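Local atomic coordinates of uncharacterized protein (Acinetobacter baumannii, PDB entry 5D66), a protein that is of unknown function but folds as an ankyrin repeat domain, a scaffold that in many relatives serves to bind other proteins. Residues Ala11-Ile16 and Asn48-Ala52; Thr27-Ala31 and Leu55-Asp61; Ile143-Gly148 and His179-Tyr185. One frame throughout, in Å; residues are numbered along the deposited sequence. Where two conformers were deposited one is given.

Interaction 1 (Ala11-Ile16 and Asn48-Ala52); sequences AANDDI and NIHAA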
ATOM      1  N   ALA A  11      12.100 -17.573   5.632  1.00  7.44           N
ATOM      2  CA  ALA A  11      11.611 -16.220   5.351  1.00  7.42           C
ATOM      3  C   ALA A  11      10.987 -15.565   6.581  1.00  7.84           C
ATOM      4  O   ALA A  11      11.255 -14.405   6.869  1.00  8.55           O
ATOM      5  CB  ALA A  11      10.632 -16.251   4.186  1.00  7.65           C
ATOM      6  N   ALA A  12      10.202 -16.325   7.326  1.00  7.48           N
ATOM      7  CA  ALA A  12       9.620 -15.818   8.556  1.00  7.99           C
ATOM      8  C   ALA A  12      10.686 -15.438   9.589  1.00  7.79           C
ATOM      9  O   ALA A  12      10.502 -14.511  10.376  1.00  9.21           O
ATOM     10  CB  ALA A  12       8.706 -16.852   9.170  1.00  8.88           C
ATOM     11  N   ASN A  13      11.794 -16.155   9.581  1.00  8.07           N
ATOM     12  CA  ASN A  13      12.881 -15.950  10.522  1.00  8.02           C
ATOM     13  C   ASN A  13      13.926 -14.954  10.059  1.00  8.56           C
ATOM     14  O   ASN A  13      14.881 -14.696  10.790  1.00 10.70           O
ATOM     15  CB  ASN A  13      13.540 -17.289  10.826  1.00  8.10           C
ATOM     16  CG  ASN A  13      12.741 -18.146  11.747  1.00  8.98           C
ATOM     17  OD1 ASN A  13      11.845 -17.668  12.465  1.00  9.87           O
ATOM     18  ND2 ASN A  13      13.126 -19.411  11.814  1.00 10.14           N
ATOM     19  N   ASP A  14      13.769 -14.416   8.857  1.00  8.27           N
ATOM     20  CA  ASP A  14      14.796 -13.509   8.292  1.00  8.70           C
ATOM     21  C   ASP A  14      16.162 -14.213   8.220  1.00  9.75           C
ATOM     22  O   ASP A  14      17.227 -13.581   8.319  1.00 11.93           O
ATOM     23  CB  ASP A  14      14.927 -12.189   9.063  1.00  9.58           C
ATOM     24  CG  ASP A  14      15.357 -11.056   8.152  1.00 10.49           C
ATOM     25  OD1 ASP A  14      15.026 -11.031   6.945  1.00 11.58           O
ATOM     26  OD2 ASP A  14      16.093 -10.162   8.664  1.00 15.38           O
ATOM     27  N   ASP A  15      16.124 -15.534   7.976  1.00 10.83           N
ATOM     28  CA  ASP A  15      17.334 -16.369   8.053  1.00 12.12           C
ATOM     29  C   ASP A  15      17.977 -16.411   6.666  1.00 12.10           C
ATOM     30  O   ASP A  15      17.744 -17.337   5.872  1.00 12.15           O
ATOM     31  CB  ASP A  15      16.925 -17.771   8.546  1.00 12.86           C
ATOM     32  CG  ASP A  15      18.107 -18.714   8.803  1.00 14.43           C
ATOM     33  OD1 ASP A  15      19.282 -18.424   8.439  1.00 15.24           O
ATOM     34  OD2 ASP A  15      17.806 -19.756   9.419  1.00 14.75           O
ATOM     35  N   ILE A  16      18.796 -15.403   6.348  1.00 15.26           N
ATOM     36  CA  ILE A  16      19.153 -15.264   4.931  0.80 16.11           C
ATOM     37  C   ILE A  16      20.214 -16.283   4.504  1.00 15.37           C
ATOM     38  O   ILE A  16      20.234 -16.621   3.339  1.00 15.15           O
ATOM     39  CB  ILE A  16      19.455 -13.829   4.450  0.80 16.97           C
ATOM     40  CG1 ILE A  16      20.724 -13.350   5.147  0.80 18.62           C
ATOM     41  CG2 ILE A  16      18.166 -12.878   4.606  0.80 15.79           C
ATOM     42  CD1 ILE A  16      21.082 -11.931   4.815  0.80 23.08           C
ATOM     43  N   ASN A  48      10.419  -8.388   7.211  1.00  6.63           N
ATOM     44  CA  ASN A  48      11.781  -8.954   7.172  1.00  7.02           C
ATOM     45  C   ASN A  48      12.441  -8.468   5.884  1.00  6.79           C
ATOM     46  O   ASN A  48      12.393  -9.103   4.857  1.00  7.49           O
ATOM     47  CB  ASN A  48      11.717 -10.480   7.237  1.00  7.81           C
ATOM     48  CG  ASN A  48      11.393 -10.965   8.617  1.00  8.08           C
ATOM     49  OD1 ASN A  48      11.499 -10.236   9.618  1.00 10.04           O
ATOM     50  ND2 ASN A  48      10.977 -12.216   8.714  1.00  8.74           N
ATOM     51  N   ILE A  49      13.045  -7.287   6.016  1.00  8.07           N
ATOM     52  CA  ILE A  49      13.596  -6.537   4.876  1.00  8.36           C
ATOM     53  C   ILE A  49      14.642  -7.361   4.143  1.00  8.45           C
ATOM     54  O   ILE A  49      14.674  -7.388   2.918  1.00  8.77           O
ATOM     55  CB  ILE A  49      14.130  -5.206   5.392  1.00  9.89           C
ATOM     56  CG1 ILE A  49      12.975  -4.321   5.932  1.00  9.89           C
ATOM     57  CG2 ILE A  49      14.957  -4.455   4.365  1.00 12.13           C
ATOM     58  CD1 ILE A  49      13.408  -3.217   6.810  1.00 13.31           C
ATOM     59  N   HIS A  50      15.566  -7.970   4.887  1.00  9.16           N
ATOM     60  CA  HIS A  50      16.683  -8.696   4.243  1.00  9.20           C
ATOM     61  C   HIS A  50      16.183  -9.898   3.490  1.00  7.87           C
ATOM     62  O   HIS A  50      16.558 -10.135   2.340  1.00  8.77           O
ATOM     63  CB  HIS A  50      17.727  -9.072   5.297  1.00 11.50           C
ATOM     64  CG  HIS A  50      18.328  -7.883   5.935  1.00 16.22           C
ATOM     65  ND1 HIS A  50      18.300  -7.633   7.288  1.00 26.21           N
ATOM     66  CD2 HIS A  50      18.844  -6.786   5.363  1.00 18.24           C
ATOM     67  CE1 HIS A  50      18.876  -6.469   7.532  1.00 23.68           C
ATOM     68  NE2 HIS A  50      19.244  -5.952   6.374  1.00 25.42           N
ATOM     69  N   ALA A  51      15.284 -10.670   4.102  1.00  7.71           N
ATOM     70  CA  ALA A  51      14.707 -11.824   3.407  1.00  7.91           C
ATOM     71  C   ALA A  51      13.917 -11.410   2.186  1.00  6.90           C
ATOM     72  O   ALA A  51      14.027 -11.992   1.128  1.00  7.16           O
ATOM     73  CB  ALA A  51      13.789 -12.610   4.342  1.00  8.46           C
ATOM     74  N   ALA A  52      13.146 -10.337   2.339  1.00  6.41           N
ATOM     75  CA  ALA A  52      12.364  -9.826   1.198  1.00  6.94           C
ATOM     76  C   ALA A  52      13.308  -9.405   0.059  1.00  7.13           C
ATOM     77  O   ALA A  52      13.043  -9.745  -1.109  1.00  7.44           O
ATOM     78  CB  ALA A  52      11.475  -8.679   1.615  1.00  6.91           C
TER
HETATM   79  O   HOH W   1      15.633  -7.675   7.809  1.00 21.35           O

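Interaction 2 (Thr27-Ala31 and Leu55-Asp61); sequences TLIDA and LIEAGAD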
ATOM      1  N   THR A  27      14.393 -24.738  -7.066  1.00 15.41           N
ATOM      2  CA  THR A  27      12.951 -24.973  -7.092  1.00 14.41           C
ATOM      3  C   THR A  27      12.196 -23.628  -7.161  1.00 11.39           C
ATOM      4  O   THR A  27      12.780 -22.559  -7.149  1.00 13.20           O
ATOM      5  CB  THR A  27      12.510 -25.829  -5.916  1.00 15.76           C
ATOM      6  OG1 THR A  27      12.707 -25.104  -4.720  1.00 16.78           O
ATOM      7  CG2 THR A  27      13.317 -27.125  -5.829  1.00 18.50           C
ATOM      8  N   LEU A  28      10.898 -23.701  -7.256  1.00 10.50           N
ATOM      9  CA  LEU A  28      10.097 -22.534  -7.518  1.00  7.94           C
ATOM     10  C   LEU A  28      10.082 -21.598  -6.331  1.00  7.30           C
ATOM     11  O   LEU A  28       9.646 -21.971  -5.240  1.00  8.36           O
ATOM     12  CB  LEU A  28       8.702 -22.975  -7.791  1.00 10.61           C
ATOM     13  CG  LEU A  28       7.787 -22.083  -8.539  1.00 14.50           C
ATOM     14  CD1 LEU A  28       8.276 -21.949 -10.034  1.00 15.64           C
ATOM     15  CD2 LEU A  28       6.433 -22.653  -8.435  1.00 17.74           C
ATOM     16  N   ILE A  29      10.520 -20.368  -6.529  1.00  7.46           N
ATOM     17  CA  ILE A  29      10.620 -19.412  -5.442  1.00  7.21           C
ATOM     18  C   ILE A  29       9.282 -19.072  -4.809  1.00  6.63           C
ATOM     19  O   ILE A  29       9.230 -18.745  -3.640  1.00  7.21           O
ATOM     20  CB  ILE A  29      11.421 -18.198  -5.843  1.00  8.86           C
ATOM     21  CG1 ILE A  29      11.926 -17.426  -4.579  1.00 10.50           C
ATOM     22  CG2 ILE A  29      10.694 -17.368  -6.786  1.00 10.50           C
ATOM     23  CD1 ILE A  29      12.999 -16.469  -4.885  1.00 11.05           C
ATOM     24  N   ASP A  30       8.223 -19.105  -5.622  1.00  6.55           N
ATOM     25  CA  ASP A  30       6.889 -18.789  -5.187  1.00  6.79           C
ATOM     26  C   ASP A  30       6.045 -20.003  -4.887  1.00  5.82           C
ATOM     27  O   ASP A  30       4.813 -19.935  -4.872  1.00  5.72           O
ATOM     28  CB  ASP A  30       6.192 -17.850  -6.173  1.00  6.69           C
ATOM     29  CG  ASP A  30       6.721 -16.431  -6.089  1.00  7.66           C
ATOM     30  OD1 ASP A  30       7.124 -15.979  -5.027  1.00  7.04           O
ATOM     31  OD2 ASP A  30       6.625 -15.732  -7.162  1.00  9.02           O
ATOM     32  N   ALA A  31       6.677 -21.139  -4.530  1.00  5.61           N
ATOM     33  CA  ALA A  31       5.926 -22.264  -3.985  1.00  5.66           C
ATOM     34  C   ALA A  31       4.994 -21.812  -2.864  1.00  5.11           C
ATOM     35  O   ALA A  31       5.396 -21.019  -2.006  1.00  6.06           O
ATOM     36  CB  ALA A  31       6.907 -23.306  -3.423  1.00  7.33           C
ATOM     37  N   LEU A  55      14.651 -12.533  -1.725  1.00  6.61           N
ATOM     38  CA  LEU A  55      13.590 -13.223  -2.504  1.00  6.55           C
ATOM     39  C   LEU A  55      13.207 -12.451  -3.768  1.00  6.64           C
ATOM     40  O   LEU A  55      13.052 -13.014  -4.832  1.00  7.40           O
ATOM     41  CB  LEU A  55      12.374 -13.498  -1.623  1.00  6.15           C
ATOM     42  CG  LEU A  55      12.624 -14.531  -0.495  1.00  6.43           C
ATOM     43  CD1 LEU A  55      11.498 -14.427   0.536  1.00  7.22           C
ATOM     44  CD2 LEU A  55      12.781 -15.947  -1.029  1.00  7.87           C
ATOM     45  N   ILE A  56      13.086 -11.130  -3.606  1.00  6.65           N
ATOM     46  CA  ILE A  56      12.811 -10.246  -4.744  1.00  7.08           C
ATOM     47  C   ILE A  56      13.948 -10.272  -5.759  1.00  7.24           C
ATOM     48  O   ILE A  56      13.645 -10.385  -6.963  1.00  8.28           O
ATOM     49  CB  ILE A  56      12.478  -8.811  -4.281  1.00  7.29           C
ATOM     50  CG1 ILE A  56      11.156  -8.801  -3.546  1.00  7.26           C
ATOM     51  CG2 ILE A  56      12.420  -7.853  -5.435  1.00  8.54           C
ATOM     52  CD1 ILE A  56      10.858  -7.534  -2.769  1.00  8.83           C
ATOM     53  N   GLU A  57      15.183 -10.212  -5.319  1.00  8.69           N
ATOM     54  CA  GLU A  57      16.286 -10.252  -6.270  1.00 10.03           C
ATOM     55  C   GLU A  57      16.323 -11.588  -7.049  1.00 10.43           C
ATOM     56  O   GLU A  57      16.739 -11.638  -8.205  1.00 13.06           O
ATOM     57  CB  GLU A  57      17.596  -9.965  -5.557  1.00 12.25           C
ATOM     58  CG  GLU A  57      17.779  -8.513  -5.167  1.00 16.84           C
ATOM     59  CD  GLU A  57      17.783  -7.499  -6.317  1.00 22.52           C
ATOM     60  OE1 GLU A  57      18.393  -7.742  -7.417  1.00 29.30           O
ATOM     61  OE2 GLU A  57      17.177  -6.421  -6.082  1.00 26.95           O
ATOM     62  N   ALA A  58      15.851 -12.662  -6.404  1.00 10.15           N
ATOM     63  CA  ALA A  58      15.829 -13.974  -7.010  1.00 10.59           C
ATOM     64  C   ALA A  58      14.555 -14.209  -7.862  1.00 10.36           C
ATOM     65  O   ALA A  58      14.378 -15.261  -8.386  1.00 14.51           O
ATOM     66  CB  ALA A  58      16.001 -15.011  -5.955  1.00 11.49           C
ATOM     67  N   GLY A  59      13.678 -13.218  -7.954  1.00  8.05           N
ATOM     68  CA  GLY A  59      12.554 -13.244  -8.856  1.00  8.19           C
ATOM     69  C   GLY A  59      11.178 -13.520  -8.292  1.00  7.66           C
ATOM     70  O   GLY A  59      10.220 -13.746  -9.052  1.00  8.18           O
ATOM     71  N   ALA A  60      11.059 -13.500  -6.961  1.00  6.64           N
ATOM     72  CA  ALA A  60       9.736 -13.701  -6.359  1.00  6.16           C
ATOM     73  C   ALA A  60       8.767 -12.631  -6.895  1.00  6.45           C
ATOM     74  O   ALA A  60       9.102 -11.436  -7.058  1.00  8.07           O
ATOM     75  CB  ALA A  60       9.822 -13.596  -4.864  1.00  6.60           C
ATOM     76  N   ASP A  61       7.520 -13.038  -7.144  1.00  5.49           N
ATOM     77  CA  ASP A  61       6.508 -12.161  -7.710  1.00  5.46           C
ATOM     78  C   ASP A  61       5.897 -11.290  -6.634  1.00  5.14           C
ATOM     79  O   ASP A  61       5.199 -11.723  -5.702  1.00  5.46           O
ATOM     80  CB  ASP A  61       5.463 -13.002  -8.390  1.00  6.71           C
ATOM     81  CG  ASP A  61       4.435 -12.241  -9.167  1.00  7.79           C
ATOM     82  OD1 ASP A  61       4.360 -11.009  -9.032  1.00  7.79           O
ATOM     83  OD2 ASP A  61       3.654 -12.927  -9.898  1.00 12.38           O
TER
HETATM   84  O   HOH W   2       5.707 -13.816  -3.910  1.00  6.84           O
HETATM   85  O   HOH W   3       8.259 -15.779  -9.366  1.00 16.27           O

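Interaction 3 (Ile143-Gly148 and His179-Tyr185); sequences IILGNG and HARTRGY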
ATOM      1  N   ILE A 143      -9.453  12.126   4.885  1.00  5.31           N
ATOM      2  CA  ILE A 143     -10.304  13.076   5.586  1.00  5.48           C
ATOM      3  C   ILE A 143     -11.173  12.335   6.588  1.00  6.04           C
ATOM      4  O   ILE A 143     -11.183  12.729   7.781  1.00  7.22           O
ATOM      5  CB  ILE A 143     -11.169  13.857   4.578  1.00  5.11           C
ATOM      6  CG1 ILE A 143     -10.284  14.729   3.652  1.00  5.64           C
ATOM      7  CG2 ILE A 143     -12.176  14.757   5.319  1.00  6.44           C
ATOM      8  CD1 ILE A 143     -10.936  15.298   2.504  1.00  7.05           C
ATOM      9  N   ILE A 144     -11.908  11.339   6.126  1.00  6.08           N
ATOM     10  CA  ILE A 144     -12.898  10.652   6.970  1.00  6.04           C
ATOM     11  C   ILE A 144     -12.270   9.825   8.078  1.00  6.20           C
ATOM     12  O   ILE A 144     -12.791   9.773   9.183  1.00  7.32           O
ATOM     13  CB  ILE A 144     -13.753   9.731   6.065  1.00  6.56           C
ATOM     14  CG1 ILE A 144     -14.581  10.574   5.076  1.00  7.72           C
ATOM     15  CG2 ILE A 144     -14.634   8.828   6.885  1.00  7.34           C
ATOM     16  CD1 ILE A 144     -15.240   9.790   3.952  1.00  7.97           C
ATOM     17  N   LEU A 145     -11.154   9.167   7.779  1.00  5.85           N
ATOM     18  CA  LEU A 145     -10.515   8.237   8.695  1.00  6.00           C
ATOM     19  C   LEU A 145      -9.273   8.787   9.395  1.00  6.57           C
ATOM     20  O   LEU A 145      -8.690   8.120  10.241  1.00  7.82           O
ATOM     21  CB  LEU A 145     -10.273   6.892   7.992  1.00  6.76           C
ATOM     22  CG  LEU A 145     -11.531   6.235   7.491  1.00  8.80           C
ATOM     23  CD1 LEU A 145     -11.168   5.016   6.649  1.00 10.25           C
ATOM     24  CD2 LEU A 145     -12.501   5.842   8.630  1.00  9.74           C
ATOM     25  N   GLY A 146      -8.846   9.994   9.033  1.00  7.52           N
ATOM     26  CA  GLY A 146      -7.782  10.673   9.715  1.00  7.54           C
ATOM     27  C   GLY A 146      -8.354  11.487  10.869  1.00  7.67           C
ATOM     28  O   GLY A 146      -9.562  11.458  11.127  1.00 10.92           O
ATOM     29  N   ASN A 147      -7.524  12.311  11.460  1.00  7.28           N
ATOM     30  CA  ASN A 147      -7.914  13.189  12.552  1.00  8.73           C
ATOM     31  C   ASN A 147      -7.784  14.676  12.215  1.00  7.50           C
ATOM     32  O   ASN A 147      -7.856  15.524  13.096  1.00  8.54           O
ATOM     33  CB  ASN A 147      -7.116  12.841  13.810  1.00 10.48           C
ATOM     34  CG  ASN A 147      -5.633  13.156  13.689  1.00 11.78           C
ATOM     35  OD1 ASN A 147      -5.189  13.613  12.660  1.00  9.80           O
ATOM     36  ND2 ASN A 147      -4.890  12.954  14.755  1.00 17.64           N
ATOM     37  N   GLY A 148      -7.569  14.980  10.947  1.00  6.96           N
ATOM     38  CA  GLY A 148      -7.472  16.362  10.516  1.00  7.39           C
ATOM     39  C   GLY A 148      -6.174  17.096  10.823  1.00  7.58           C
ATOM     40  O   GLY A 148      -6.032  18.267  10.459  1.00  9.36           O
ATOM     41  N   HIS A 179     -17.174  16.799   3.734  1.00  6.65           N
ATOM     42  CA  HIS A 179     -16.589  15.995   4.782  1.00  6.57           C
ATOM     43  C   HIS A 179     -15.677  16.789   5.694  1.00  6.42           C
ATOM     44  O   HIS A 179     -15.692  16.619   6.928  1.00  7.37           O
ATOM     45  CB  HIS A 179     -15.885  14.765   4.230  1.00  6.40           C
ATOM     46  CG  HIS A 179     -16.802  13.640   3.876  1.00  6.95           C
ATOM     47  ND1 HIS A 179     -17.587  13.018   4.818  1.00  8.88           N
ATOM     48  CD2 HIS A 179     -17.021  13.000   2.722  1.00  7.97           C
ATOM     49  CE1 HIS A 179     -18.235  12.017   4.278  1.00  9.41           C
ATOM     50  NE2 HIS A 179     -17.935  12.008   3.000  1.00  8.22           N
ATOM     51  N   ALA A 180     -14.839  17.628   5.116  1.00  6.40           N
ATOM     52  CA  ALA A 180     -13.938  18.467   5.905  1.00  6.61           C
ATOM     53  C   ALA A 180     -14.725  19.473   6.750  1.00  6.97           C
ATOM     54  O   ALA A 180     -14.416  19.707   7.939  1.00  7.50           O
ATOM     55  CB  ALA A 180     -12.977  19.162   4.993  1.00  7.29           C
ATOM     56  N   ARG A 181     -15.724  20.094   6.145  1.00  7.14           N
ATOM     57  CA  ARG A 181     -16.521  21.116   6.838  1.00  8.14           C
ATOM     58  C   ARG A 181     -17.274  20.498   8.011  1.00  7.38           C
ATOM     59  O   ARG A 181     -17.358  21.080   9.088  1.00  7.95           O
ATOM     60  CB  ARG A 181     -17.448  21.776   5.835  1.00  8.79           C
ATOM     61  CG  ARG A 181     -16.805  22.827   4.990  1.00 10.69           C
ATOM     62  CD  ARG A 181     -17.649  23.352   3.905  1.00 13.77           C
ATOM     63  NE  ARG A 181     -17.001  24.484   3.253  1.00 14.88           N
ATOM     64  CZ  ARG A 181     -17.461  25.051   2.139  1.00 15.51           C
ATOM     65  NH1 ARG A 181     -18.542  24.565   1.510  1.00 17.98           N
ATOM     66  NH2 ARG A 181     -16.853  26.110   1.649  1.00 18.80           N
ATOM     67  N   THR A 182     -17.897  19.335   7.800  1.00  7.47           N
ATOM     68  CA  THR A 182     -18.682  18.675   8.824  0.50  7.05           C
ATOM     69  C   THR A 182     -17.828  18.389  10.071  1.00  6.99           C
ATOM     70  O   THR A 182     -18.344  18.368  11.178  1.00  8.12           O
ATOM     71  CB  THR A 182     -19.335  17.410   8.235  0.50  7.80           C
ATOM     72  OG1 THR A 182     -20.411  17.800   7.370  0.50  8.66           O
ATOM     73  CG2 THR A 182     -19.870  16.533   9.312  0.50  8.12           C
ATOM     74  N   ARG A 183     -16.538  18.134   9.846  1.00  6.89           N
ATOM     75  CA  ARG A 183     -15.596  17.795  10.879  1.00  7.12           C
ATOM     76  C   ARG A 183     -14.837  18.995  11.418  1.00  7.36           C
ATOM     77  O   ARG A 183     -14.082  18.844  12.402  1.00  7.68           O
ATOM     78  CB  ARG A 183     -14.633  16.763  10.345  1.00  6.55           C
ATOM     79  CG  ARG A 183     -15.312  15.421  10.157  1.00  7.80           C
ATOM     80  CD  ARG A 183     -14.511  14.454   9.348  1.00  7.16           C
ATOM     81  NE  ARG A 183     -15.203  13.174   9.171  1.00  7.28           N
ATOM     82  CZ  ARG A 183     -16.227  12.975   8.356  1.00  7.68           C
ATOM     83  NH1 ARG A 183     -16.664  13.935   7.545  1.00  9.15           N
ATOM     84  NH2 ARG A 183     -16.800  11.747   8.308  1.00  8.11           N
ATOM     85  N   GLY A 184     -15.035  20.184  10.863  1.00  7.64           N
ATOM     86  CA  GLY A 184     -14.310  21.340  11.338  1.00  7.95           C
ATOM     87  C   GLY A 184     -12.827  21.338  11.044  1.00  7.90           C
ATOM     88  O   GLY A 184     -12.045  21.951  11.757  1.00  8.44           O
ATOM     89  N   TYR A 185     -12.426  20.664   9.976  1.00  7.01           N
ATOM     90  CA  TYR A 185     -11.004  20.564   9.616  1.00  6.52           C
ATOM     91  C   TYR A 185     -10.599  21.753   8.755  1.00  6.82           C
ATOM     92  O   TYR A 185     -10.732  21.726   7.531  1.00  8.03           O
ATOM     93  CB  TYR A 185     -10.751  19.242   8.858  1.00  6.66           C
ATOM     94  CG  TYR A 185     -10.883  18.000   9.710  1.00  6.86           C
ATOM     95  CD1 TYR A 185     -10.851  17.979  11.079  1.00  7.40           C
ATOM     96  CD2 TYR A 185     -11.054  16.784   9.049  1.00  6.37           C
ATOM     97  CE1 TYR A 185     -10.901  16.807  11.792  1.00  7.86           C
ATOM     98  CE2 TYR A 185     -11.115  15.593   9.758  1.00  6.97           C
ATOM     99  CZ  TYR A 185     -11.058  15.594  11.126  1.00  7.47           C
ATOM    100  OH  TYR A 185     -11.102  14.433  11.854  1.00  8.87           O
TER
HETATM  101  O   HOH W   4     -15.283  10.562  10.327  1.00  8.70           O
HETATM  102  O   HOH W   5     -12.287  12.415  10.603  1.00 14.62           O

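Interaction 1 (Ala11-Ile16 and Asn48-Ala52)
Asn48 and Asp14 reach past each other from facing turns, each side chain ending on the backbone of the other segment. Their amide and carboxylate planes lie stacked, 26° apart. With CG set beside its own backbone N (chi1 -75°), Asn48 carries its ND2 to the C-terminal end of helix 6-12. There ND2 donates to Ala11 O at 2.9 Å, in the carbonyl plane and close to its own amide plane, and makes a weaker, more bent bond to Ala12 O. Since Ala11 O also accepts from Asp14 N, two donors grip it within the Schellman motif that ends the helix, where Asp14 has a positive phi. In the other direction, Asp14 OD1 takes the backbone N-H of Ala51 in the first turn of helix 49-57, at 2.9 Å and nearly along the C-O axis. Its carboxylate thus meets the N-terminal end of a helix, a setting that would be expected to stabilise the negative charge.

The tight part lies around Asp14 OD1, which is also 3.3 Å from Ala51 CB and 3.4 Å from Asn48 CB, while Ala51 rests against Ala43 of helix 39-45. The looser, wetter side belongs to the other carboxylate oxygen. Asp14 OD2 accepts from a water that in turn accepts from His50 N. The exposed imidazole of His50 turns an edge to the same oxygen, ring and carboxylate nearly coplanar. This exchange of side-chain-to-backbone bonds joins the turn between helices 6-12 and 16-23 to the start of helix 49-57, in the stacking of successive helix pairs typical of an ankyrin repeat array.

Interaction 2 (Thr27-Ala31 and Leu55-Asp61)
The Asp30 carboxylate meets the backbone of Asp61 almost in its own plane: OD2 accepts Asp61 N-H through its syn lone pair, at 2.8 Å and an N-H...O angle of 160°. Two waters donate from opposite sides of that plane. Toward one face lie Ala60 CB, 3.6 Å from Asp30 OD1, and the water that bridges Asp30 OD2 to Gly59 O; toward the other lies the water that bridges Asp30 OD1 to Asp61 O. The carboxylate of Asp61 is turned 42° from that of Asp30, and its OD1 is bonded instead to Asn63 N.

Beside this polar patch, Ile29 supplies the apolar half. Its CG1 branch runs anti to the backbone N (chi1 -161°), which carries CD1 over the end of helix 49-57. There Ile29 CD1 meets Ala58 CB at 3.5 Å and Leu55 CD2 at 3.9 Å, and CG2 lies against Ala60 CA. Leu23 of helix 16-23 touches both Ile29 and Ala58, continuing the layer. The type I beta turn Leu28-Ala31, between helices 16-23 and 39-45, thus packs on the Schellman motif at Gly59 that ends helix 49-57, within the ankyrin repeat stack.

Three donors, the Asp61 N-H and two waters, hold the Asp30 carboxylate, probably fixing its rotation and offsetting its charge near the acidic Asp61, while the isoleucine brings only van der Waals contact.

Interaction 3 (Ile143-Gly148 and His179-Tyr185)
Tyr185 stands against the turn that follows helix 138-144, and its ring is filled on both faces. From CB, the torsion that puts CG beside the backbone N (chi1 -69°) lays the ring across Gly148. Gly148 CA sits 3.5 Å from the ring centroid, only 5° off the normal, a CH-pi contact; Arg183 CB covers the opposite face. Along one side of the ring, Tyr185 CD2 touches Ile143 CG2 at 4.4 Å, and Tyr185 CE2 comes to 3.5 Å from Ile143 O, which lies in the ring plane at its edge. On the other side CE1 approaches Asn147 O. At the far end Tyr185 CZ is 3.5 Å from Gly148 N. The hydroxyl beyond it shares a hydrogen bond with a water that also lies within bonding distance of Gly146 O and Ile144 O.

Tyr185 is the N-cap residue of helix 186-194, just after the Schellman motif at Gly184. The contact joins the turn after helix 138-144 to the turn between helices 176-183 and 186-194, as in the stacked helix pairs of an ankyrin repeat domain.

Back along helix 138-144, Ile144 packs over a face of the His179 imidazole, CD1 3.7 Å from its centroid in a second CH-pi contact. Asp170 bonds NE2 of that ring, and Arg183 NH1 makes a weak bond to ND1 besides a straighter one to His179 O. Ile144 also covers a face of the guanidinium, whose NH2 donates to a water that bonds Ile144 O.

How the interactions relate
After Ala11-Ile16 the chain runs through 31 residues before Asn48-Ala52 closes interaction 1. Before that loop is complete it passes through Thr27-Ala31, which waits for the far end of helix 49-57 to close interaction 2. The two loops therefore cross, and the contacts meet where Ala11 CB packs on Leu55 CD1. Together they tie the start of helix 49-57 to the end of helix 6-12 and its turn, and its far end to the loop after helix 16-23. Interaction 3 comes in series, its centre about 39 Å from that of interaction 1, and ties helix 138-144 and its turn to helix 176-183 and the turn leading into helix 186-194.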